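Local structure of cytochrome P450 (Zobellia galactanivorans, 6G5O) at residues D8-A13 against M31-K36; L130-L135 against T148-G153. The protein binds heme, a protoporphyrin IX that holds iron, and belongs to the cytochrome P450 family of largely helical heme proteins. All coordinates share one frame; numbering follows the deposited sequence.

Contact 1. Residues D8-A13 against M31-K36; sequences DPFEKA and MLLRHK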
loop_
_atom_site.group_PDB
_atom_site.type_symbol
_atom_site.label_atom_id
_atom_site.label_comp_id
_atom_site.label_asym_id
_atom_site.label_seq_id
_atom_site.Cartn_x
_atom_site.Cartn_y
_atom_site.Cartn_z
ATOM N N ASP A 8 5.640 3.753 17.529
ATOM C CA ASP A 8 4.283 4.228 17.444
ATOM C C ASP A 8 4.242 5.650 18.011
ATOM O O ASP A 8 4.080 5.828 19.214
ATOM C CB ASP A 8 3.367 3.276 18.247
ATOM C CG ASP A 8 1.904 3.730 18.297
ATOM O OD1 ASP A 8 1.463 4.462 17.411
ATOM O OD2 ASP A 8 1.178 3.326 19.232
ATOM N N PRO A 9 4.336 6.675 17.141
ATOM C CA PRO A 9 4.273 8.058 17.653
ATOM C C PRO A 9 2.901 8.494 18.143
ATOM O O PRO A 9 2.786 9.588 18.669
ATOM C CB PRO A 9 4.597 8.886 16.413
ATOM C CG PRO A 9 3.981 8.091 15.312
ATOM C CD PRO A 9 4.332 6.658 15.663
ATOM N N PHE A 10 1.864 7.687 17.920
ATOM C CA PHE A 10 0.465 8.106 18.207
ATOM C C PHE A 10 -0.068 7.705 19.579
ATOM O O PHE A 10 -1.234 8.004 19.914
ATOM C CB PHE A 10 -0.476 7.515 17.136
ATOM C CG PHE A 10 -0.060 7.822 15.733
ATOM C CD1 PHE A 10 -0.366 9.055 15.171
ATOM C CD2 PHE A 10 0.648 6.893 14.982
ATOM C CE1 PHE A 10 0.028 9.355 13.879
ATOM C CE2 PHE A 10 1.043 7.186 13.690
ATOM C CZ PHE A 10 0.736 8.428 13.138
ATOM N N GLU A 11 0.771 7.025 20.362
ATOM C CA GLU A 11 0.331 6.330 21.590
ATOM C C GLU A 11 -0.314 7.189 22.669
ATOM O O GLU A 11 -1.424 6.886 23.120
ATOM C CB GLU A 11 1.512 5.598 22.213
ATOM C CG GLU A 11 1.131 4.693 23.368
ATOM C CD GLU A 11 2.330 3.866 23.866
ATOM O OE1 GLU A 11 3.288 3.610 23.094
ATOM O OE2 GLU A 11 2.341 3.459 25.041
ATOM N N LYS A 12 0.397 8.235 23.108
ATOM C CA LYS A 12 -0.126 9.128 24.115
ATOM C C LYS A 12 -1.435 9.698 23.612
ATOM O O LYS A 12 -2.445 9.592 24.278
ATOM C CB LYS A 12 0.860 10.255 24.484
ATOM C CG LYS A 12 0.433 11.064 25.730
ATOM C CD LYS A 12 1.558 11.902 26.335
ATOM N N ALA A 13 -1.452 10.275 22.428
ATOM C CA ALA A 13 -2.698 10.911 21.965
ATOM C C ALA A 13 -3.882 9.932 21.810
ATOM O O ALA A 13 -5.033 10.302 22.070
ATOM C CB ALA A 13 -2.443 11.655 20.662
ATOM N N MET A 31 -7.213 13.685 12.902
ATOM C CA MET A 31 -6.766 12.304 12.757
ATOM C C MET A 31 -7.425 11.355 13.754
ATOM O O MET A 31 -7.185 11.498 14.933
ATOM C CB MET A 31 -5.246 12.246 12.978
ATOM C CG MET A 31 -4.465 13.307 12.213
ATOM S SD MET A 31 -2.649 13.287 12.437
ATOM C CE MET A 31 -2.280 11.536 12.190
ATOM N N LEU A 32 -8.229 10.376 13.302
ATOM C CA LEU A 32 -8.787 9.367 14.198
ATOM C C LEU A 32 -7.749 8.250 14.494
ATOM O O LEU A 32 -7.140 7.718 13.584
ATOM C CB LEU A 32 -10.042 8.782 13.580
ATOM C CG LEU A 32 -11.309 9.635 13.726
ATOM C CD1 LEU A 32 -11.048 11.128 13.634
ATOM C CD2 LEU A 32 -12.384 9.258 12.718
ATOM N N LEU A 33 -7.574 7.900 15.760
ATOM C CA LEU A 33 -6.457 7.078 16.176
ATOM C C LEU A 33 -6.820 5.719 16.774
ATOM O O LEU A 33 -5.961 4.840 16.852
ATOM C CB LEU A 33 -5.619 7.859 17.169
ATOM C CG LEU A 33 -5.102 9.226 16.696
ATOM C CD1 LEU A 33 -4.398 9.913 17.870
ATOM C CD2 LEU A 33 -4.162 9.110 15.494
ATOM N N ARG A 34 -8.064 5.534 17.194
ATOM C CA ARG A 34 -8.484 4.261 17.792
ATOM C C ARG A 34 -9.089 3.294 16.786
ATOM O O ARG A 34 -9.912 3.689 15.959
ATOM C CB ARG A 34 -9.506 4.524 18.890
ATOM C CG ARG A 34 -8.919 5.293 20.069
ATOM C CD ARG A 34 -9.981 5.645 21.094
ATOM N NE ARG A 34 -9.397 6.388 22.213
ATOM C CZ ARG A 34 -10.077 7.203 23.028
ATOM N NH1 ARG A 34 -11.382 7.401 22.854
ATOM N NH2 ARG A 34 -9.430 7.840 24.007
ATOM N N HIS A 35 -8.713 2.026 16.897
ATOM C CA HIS A 35 -9.283 0.959 16.055
ATOM C C HIS A 35 -10.822 1.027 15.851
ATOM O O HIS A 35 -11.308 1.004 14.717
ATOM C CB HIS A 35 -8.877 -0.399 16.618
ATOM C CG HIS A 35 -9.085 -1.554 15.685
ATOM N ND1 HIS A 35 -10.234 -2.322 15.688
ATOM C CD2 HIS A 35 -8.249 -2.132 14.781
ATOM C CE1 HIS A 35 -10.112 -3.299 14.802
ATOM N NE2 HIS A 35 -8.922 -3.202 14.228
ATOM N N LYS A 36 -11.570 1.106 16.950
ATOM C CA LYS A 36 -13.055 1.069 16.933
ATOM C C LYS A 36 -13.629 2.255 16.143
ATOM O O LYS A 36 -14.603 2.105 15.404
ATOM C CB LYS A 36 -13.593 1.073 18.386
ATOM C CG LYS A 36 -15.074 0.680 18.573
#
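The N-terminal turn of this P450 and the start of helix 11-16 pack on the end of strand 29-32 and the residue after it, Phe10 of the turn and Ala13 of the helix making purely apolar contacts with Met31 and Leu33. Two methyls meet the Phe10 ring obliquely: Met31 CE is 3.6 Å from Phe10 CE1, and Leu33 CD2 is 3.8 Å from Phe10 CD1; both side chains cross Phe10 at about a right angle. Met31 reaches the ring because its chain bends at the last torsion (chi3 48°). Leu33 divides its methyls between two partners, CD1 lying 3.8 Å from Ala13 CB. Phe10 itself is set by a type I turn from Asp8 to Glu11, in which Phe10 N gives a capping bond to Asp8 OD1 (3.3 Å) from above the carboxylate plane. The same oxygen lies at the ring's edge, while Pro9 CG sits 3.4 Å above one face, toward the rim. Asp8 OD2 takes a salt bridge from Arg14. Beyond the pair, Phe369 of strand 369-384 touches Phe10, Ala13 and Met31, and strand 29-32 runs between antiparallel 19-22 and parallel 290-293 in the mixed sheet.

Contact 2. Residues L130-L135 against T148-G153; sequences LQSRAL and TWISWG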
loop_
_atom_site.group_PDB
_atom_site.type_symbol
_atom_site.label_atom_id
_atom_site.label_comp_id
_atom_site.label_asym_id
_atom_site.label_seq_id
_atom_site.Cartn_x
_atom_site.Cartn_y
_atom_site.Cartn_z
ATOM N N LEU A 130 11.812 -5.420 -7.876
ATOM C CA LEU A 130 10.803 -6.428 -7.636
ATOM C C LEU A 130 9.373 -5.839 -7.883
ATOM O O LEU A 130 8.579 -6.440 -8.575
ATOM C CB LEU A 130 10.961 -6.953 -6.216
ATOM C CG LEU A 130 10.150 -8.146 -5.721
ATOM C CD1 LEU A 130 10.652 -8.564 -4.345
ATOM C CD2 LEU A 130 8.679 -7.790 -5.633
ATOM N N GLN A 131 9.091 -4.665 -7.359
ATOM C CA GLN A 131 7.770 -4.024 -7.479
ATOM C C GLN A 131 7.377 -3.747 -8.937
ATOM O O GLN A 131 6.287 -4.145 -9.379
ATOM C CB GLN A 131 7.719 -2.734 -6.642
ATOM C CG GLN A 131 6.388 -1.953 -6.686
ATOM C CD GLN A 131 6.336 -0.898 -7.795
ATOM O OE1 GLN A 131 7.339 -0.296 -8.091
ATOM N NE2 GLN A 131 5.149 -0.658 -8.375
ATOM N N SER A 132 8.297 -3.133 -9.690
ATOM C CA SER A 132 8.114 -2.840 -11.116
ATOM C C SER A 132 7.947 -4.104 -11.960
ATOM O O SER A 132 7.111 -4.153 -12.906
ATOM C CB SER A 132 9.337 -2.079 -11.629
ATOM O OG SER A 132 9.425 -0.812 -11.005
ATOM N N ARG A 133 8.762 -5.123 -11.683
ATOM C CA ARG A 133 8.596 -6.342 -12.438
ATOM C C ARG A 133 7.263 -7.027 -12.101
ATOM O O ARG A 133 6.553 -7.514 -12.994
ATOM C CB ARG A 133 9.782 -7.273 -12.231
ATOM C CG ARG A 133 11.039 -6.726 -12.866
ATOM C CD ARG A 133 12.268 -7.547 -12.527
ATOM N NE ARG A 133 13.465 -6.808 -12.933
ATOM C CZ ARG A 133 14.713 -7.125 -12.567
ATOM N NH1 ARG A 133 14.968 -8.207 -11.790
ATOM N NH2 ARG A 133 15.714 -6.347 -12.969
ATOM N N ALA A 134 6.918 -7.095 -10.818
ATOM C CA ALA A 134 5.666 -7.745 -10.440
ATOM C C ALA A 134 4.463 -7.015 -11.054
ATOM O O ALA A 134 3.463 -7.625 -11.343
ATOM C CB ALA A 134 5.543 -7.797 -8.952
ATOM N N LEU A 135 4.593 -5.724 -11.300
ATOM C CA LEU A 135 3.471 -4.925 -11.831
ATOM C C LEU A 135 3.165 -5.248 -13.300
ATOM O O LEU A 135 2.014 -5.073 -13.735
ATOM C CB LEU A 135 3.725 -3.448 -11.636
ATOM C CG LEU A 135 2.582 -2.467 -12.010
ATOM C CD1 LEU A 135 1.335 -2.768 -11.189
ATOM C CD2 LEU A 135 2.983 -1.008 -11.859
ATOM N N THR A 148 10.996 1.199 -17.850
ATOM C CA THR A 148 10.450 2.535 -17.779
ATOM C C THR A 148 10.134 2.918 -16.350
ATOM O O THR A 148 10.520 4.009 -15.872
ATOM C CB THR A 148 9.195 2.643 -18.651
ATOM O OG1 THR A 148 9.540 2.249 -19.990
ATOM C CG2 THR A 148 8.627 4.060 -18.607
ATOM N N TRP A 149 9.429 2.030 -15.651
ATOM C CA TRP A 149 8.995 2.325 -14.279
ATOM C C TRP A 149 10.194 2.417 -13.330
ATOM O O TRP A 149 10.250 3.284 -12.471
ATOM C CB TRP A 149 7.954 1.291 -13.811
ATOM C CG TRP A 149 6.826 1.159 -14.783
ATOM C CD1 TRP A 149 6.356 2.125 -15.619
ATOM C CD2 TRP A 149 6.055 -0.011 -15.056
ATOM N NE1 TRP A 149 5.355 1.624 -16.405
ATOM C CE2 TRP A 149 5.134 0.322 -16.060
ATOM C CE3 TRP A 149 6.056 -1.313 -14.539
ATOM C CZ2 TRP A 149 4.215 -0.584 -16.559
ATOM C CZ3 TRP A 149 5.143 -2.206 -15.008
ATOM C CH2 TRP A 149 4.236 -1.848 -16.026
ATOM N N ILE A 150 11.152 1.547 -13.501
ATOM C CA ILE A 150 12.381 1.647 -12.704
ATOM C C ILE A 150 13.141 2.976 -12.911
ATOM O O ILE A 150 13.613 3.571 -11.945
ATOM C CB ILE A 150 13.307 0.467 -12.992
ATOM C CG1 ILE A 150 12.673 -0.815 -12.460
ATOM C CG2 ILE A 150 14.666 0.691 -12.334
ATOM C CD1 ILE A 150 13.227 -2.075 -13.087
ATOM N N SER A 151 13.212 3.460 -14.153
ATOM C CA SER A 151 13.834 4.774 -14.452
ATOM C C SER A 151 13.224 5.955 -13.748
ATOM O O SER A 151 13.925 6.916 -13.444
ATOM C CB SER A 151 13.799 5.064 -15.955
ATOM O OG SER A 151 14.743 4.240 -16.616
ATOM N N TRP A 152 11.922 5.929 -13.504
ATOM C CA TRP A 152 11.299 6.998 -12.735
ATOM C C TRP A 152 11.899 7.159 -11.326
ATOM O O TRP A 152 11.881 8.253 -10.776
ATOM C CB TRP A 152 9.802 6.723 -12.581
ATOM C CG TRP A 152 9.004 6.719 -13.852
ATOM C CD1 TRP A 152 9.363 7.256 -15.048
ATOM C CD2 TRP A 152 7.685 6.196 -14.031
ATOM N NE1 TRP A 152 8.365 7.078 -15.972
ATOM C CE2 TRP A 152 7.316 6.445 -15.372
ATOM C CE3 TRP A 152 6.775 5.546 -13.190
ATOM C CZ2 TRP A 152 6.089 6.056 -15.893
ATOM C CZ3 TRP A 152 5.539 5.174 -13.708
ATOM C CH2 TRP A 152 5.213 5.424 -15.048
ATOM N N GLY A 153 12.394 6.084 -10.718
ATOM C CA GLY A 153 12.977 6.169 -9.377
ATOM C C GLY A 153 11.945 6.275 -8.256
ATOM O O GLY A 153 10.743 6.261 -8.498
#
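Leu135 lies over one face of the Trp149 indole, and the carbonyl oxygen of Ser132 comes to the edge of the same ring, near its plane. The methyl Leu135 CD2 makes a CH-pi contact, 4.3 Å from the centroid of the six-membered ring and displaced toward the rim. Leu135 CB adds to it at 3.9 Å from Trp149 CZ3, the two side chains crossing at about a right angle. At the edge, Ser132 O stands 3.4 Å from Trp149 CE3. CG anti to the carbonyl carbon (chi1 -52°) sends the Trp149 indole toward helix 122-139, and chi2 (-29°) turns its CE3-CZ3 edge to that helix.

These are consecutive helices, 122-139 and 145-152, packed as a roughly antiparallel helical hairpin, the axes of the short segments approaching to 9.3 Å at an angle of 150°. Ser132 and Trp149 mark the closest CA pair, at 6.1 Å, a closeness consistent with the small serine side chain there. Ile150 meets Ser132 from the next position: its CG1 is 3.6 Å from Ser132 OG, a hydroxyl that is hydrogen-bonded to Leu128 O one turn back in its own helix.

The pyrrole end of Trp149 is held separately, with NE1 hydrogen-bonded to Tyr175 OH, and Phe218 of helix 207-220 meets the indole edge-to-face. The Leu135 side chain comes within about 4 Å of the heme.

Contact 1 and contact 2 lie on opposite sides of the chain's centre, their centres 33 Å apart and their nearest atoms about 23 Å apart, so neither touches the other. They follow in series along the chain: 8-13 with 31-36 closes before 130-135 meets 148-153. No helix or strand is shared. Contact 1 belongs to the sheet-bearing part, where helix 11-16 meets strand 29-32, and contact 2 to the helical part, between helices 122-139 and 145-152. The heme relates them unequally: contact 2 reaches it, whereas the side chain of Phe10 stays about 13 Å from it. One contact thus borders the cofactor pocket, while the other lies toward the periphery of the P450 fold.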